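Local coordinates for putative trimethylamine methyltransferase (PDB 4YYC), which probably transfers methyl groups, as a putative trimethylamine methyltransferase of the MttB family, at residues Ile276-Ala280 and Phe318-Ile322. Residue numbers count along the deposited sequence, not the author numbering.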
ATOM      1  N   ILE A 276       8.078 -12.592  15.693  1.00 20.41           N
ATOM      2  CA  ILE A 276       8.323 -11.420  16.491  1.00 21.20           C
ATOM      3  C   ILE A 276       7.166 -10.439  16.521  1.00 21.07           C
ATOM      4  O   ILE A 276       6.586 -10.114  15.484  1.00 20.17           O
ATOM      5  CB  ILE A 276       9.586 -10.739  16.017  1.00 21.93           C
ATOM      6  CG1 ILE A 276      10.782 -11.566  16.539  1.00 22.92           C
ATOM      7  CG2 ILE A 276       9.732  -9.299  16.459  1.00 22.63           C
ATOM      8  CD1 ILE A 276      12.032 -11.161  15.843  1.00 23.46           C
ATOM      9  N   LEU A 277       6.808 -10.042  17.743  1.00 21.45           N
ATOM     10  CA  LEU A 277       6.062  -8.831  17.987  1.00 21.85           C
ATOM     11  C   LEU A 277       7.052  -7.854  18.620  1.00 21.50           C
ATOM     12  O   LEU A 277       7.533  -8.081  19.749  1.00 21.76           O
ATOM     13  CB  LEU A 277       4.908  -9.100  18.935  1.00 23.27           C
ATOM     14  CG  LEU A 277       3.890 -10.130  18.413  1.00 23.65           C
ATOM     15  CD1 LEU A 277       2.823 -10.307  19.480  1.00 25.29           C
ATOM     16  CD2 LEU A 277       3.290  -9.646  17.101  1.00 24.47           C
ATOM     17  N   SER A 278       7.348  -6.765  17.931  1.00 21.45           N
ATOM     18  CA  SER A 278       8.359  -5.822  18.408  0.50 22.01           C
ATOM     19  C   SER A 278       7.894  -5.201  19.709  1.00 22.78           C
ATOM     20  O   SER A 278       6.728  -4.815  19.829  1.00 22.71           O
ATOM     21  CB  SER A 278       8.641  -4.740  17.383  0.50 22.54           C
ATOM     22  OG  SER A 278       9.352  -5.258  16.288  0.50 22.36           O
ATOM     23  N   GLY A 279       8.799  -5.115  20.692  1.00 22.76           N
ATOM     24  CA  GLY A 279       8.417  -4.719  22.047  1.00 24.01           C
ATOM     25  C   GLY A 279       8.155  -5.880  22.986  1.00 24.21           C
ATOM     26  O   GLY A 279       8.140  -5.720  24.213  1.00 25.63           O
ATOM     27  N   ALA A 280       7.896  -7.059  22.445  1.00 23.38           N
ATOM     28  CA  ALA A 280       7.632  -8.231  23.278  1.00 23.44           C
ATOM     29  C   ALA A 280       8.692  -9.290  23.027  1.00 23.12           C
ATOM     30  O   ALA A 280       9.429  -9.649  23.960  1.00 23.60           O
ATOM     31  CB  ALA A 280       6.236  -8.760  23.017  1.00 23.62           C
ATOM     32  N   PHE A 318       8.513 -13.178  10.491  1.00 21.35           N
ATOM     33  CA  PHE A 318       7.171 -12.743  10.841  1.00 20.76           C
ATOM     34  C   PHE A 318       7.390 -11.605  11.822  1.00 20.04           C
ATOM     35  O   PHE A 318       7.990 -11.834  12.896  1.00 20.48           O
ATOM     36  CB  PHE A 318       6.340 -13.832  11.479  1.00 21.84           C
ATOM     37  CG  PHE A 318       5.021 -13.342  11.935  1.00 21.31           C
ATOM     38  CD1 PHE A 318       3.958 -13.326  11.080  1.00 21.78           C
ATOM     39  CD2 PHE A 318       4.865 -12.825  13.224  1.00 21.30           C
ATOM     40  CE1 PHE A 318       2.730 -12.817  11.493  1.00 21.80           C
ATOM     41  CE2 PHE A 318       3.630 -12.338  13.641  1.00 21.65           C
ATOM     42  CZ  PHE A 318       2.579 -12.330  12.763  1.00 21.41           C
ATOM     43  N   ALA A 319       6.934 -10.419  11.463  1.00 20.38           N
ATOM     44  CA  ALA A 319       7.155  -9.261  12.300  1.00 21.41           C
ATOM     45  C   ALA A 319       5.956  -8.343  12.344  1.00 21.63           C
ATOM     46  O   ALA A 319       5.424  -7.915  11.319  1.00 24.31           O
ATOM     47  CB  ALA A 319       8.439  -8.546  11.887  1.00 23.14           C
ATOM     48  N   ALA A 320       5.457  -8.165  13.537  1.00 20.23           N
ATOM     49  CA  ALA A 320       4.360  -7.258  13.789  1.00 20.05           C
ATOM     50  C   ALA A 320       4.703  -6.412  14.998  1.00 21.14           C
ATOM     51  O   ALA A 320       5.823  -6.533  15.563  1.00 20.82           O
ATOM     52  CB  ALA A 320       3.096  -8.070  13.982  1.00 20.88           C
ATOM     53  N   SER A 321       3.819  -5.504  15.370  1.00 21.53           N
ATOM     54  CA  SER A 321       4.038  -4.660  16.543  1.00 24.59           C
ATOM     55  C   SER A 321       3.094  -5.065  17.662  1.00 26.27           C
ATOM     56  O   SER A 321       2.315  -6.031  17.524  1.00 24.05           O
ATOM     57  CB  SER A 321       3.907  -3.170  16.165  1.00 26.01           C
ATOM     58  OG  SER A 321       2.831  -2.970  15.277  1.00 27.36           O
ATOM     59  N   ILE A 322       3.177  -4.348  18.771  1.00 29.57           N
ATOM     60  CA  ILE A 322       2.211  -4.517  19.866  1.00 33.93           C
ATOM     61  C   ILE A 322       1.574  -3.184  20.183  1.00 37.04           C
ATOM     62  O   ILE A 322       2.142  -2.141  19.894  1.00 37.80           O
ATOM     63  CB  ILE A 322       2.807  -5.096  21.162  1.00 37.37           C
ATOM     64  CG1 ILE A 322       3.967  -4.250  21.667  1.00 39.67           C
ATOM     65  CG2 ILE A 322       3.245  -6.526  20.942  1.00 36.50           C
ATOM     66  CD1 ILE A 322       4.485  -4.735  22.992  1.00 43.50           C
TER
HETATM   67  O   HOH W   1       7.995  -5.520  13.851  1.00 30.31           O
HETATM   68  O   HOH W   2       5.591  -2.222  18.910  1.00 33.80           O
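Start at Ile-276, where two parallel strands run in step. Ile-276 N donates to Phe-318 O (2.9 Å) and Ile-276 O accepts from Ala-320 N (3.0 Å), so Ile-276 bridges Ala-319 by bonding to the residues flanking it, the usual parallel pattern. One residue on, Leu-277 pairs with Ala-320 and turns to the other face of the sheet, where Leu-277 CD2 lies 3.5 Å from Ala-320 CB and also meets the edge of the Phe-318 ring. Ser-278 N closes the pairing with a 2.8 Å bond to Ala-320 O. Ala-320 O also accepts from a water that hydrogen-bonds Ser-278 OG; one step further the strands part, and a second water spans from Ser-278 O to Ile-322 N. Residues 277-280 then fold into a type II beta turn, closed by Ala-280 N to Leu-277 O (2.9 Å). Gly-279, at its third position, has a positive phi, and a CB there would also crowd Ile-322 CD1. Ile-322 lies along the turn, its CG2 3.7 Å from Leu-277 CB.

The pair belongs to a right-handed beta-alpha-beta unit, consistent with the TIM barrel of this family. Ile-276 packs on the connecting helix 286-307, to which Ser-278 OG also bonds through Thr-289, and Ala-319 on helix 334-350; Phe-318, on the Leu-277 side, approaches an unidentified ligand, while Leu-446 of the second subunit packs on Ala-280 and Ile-322.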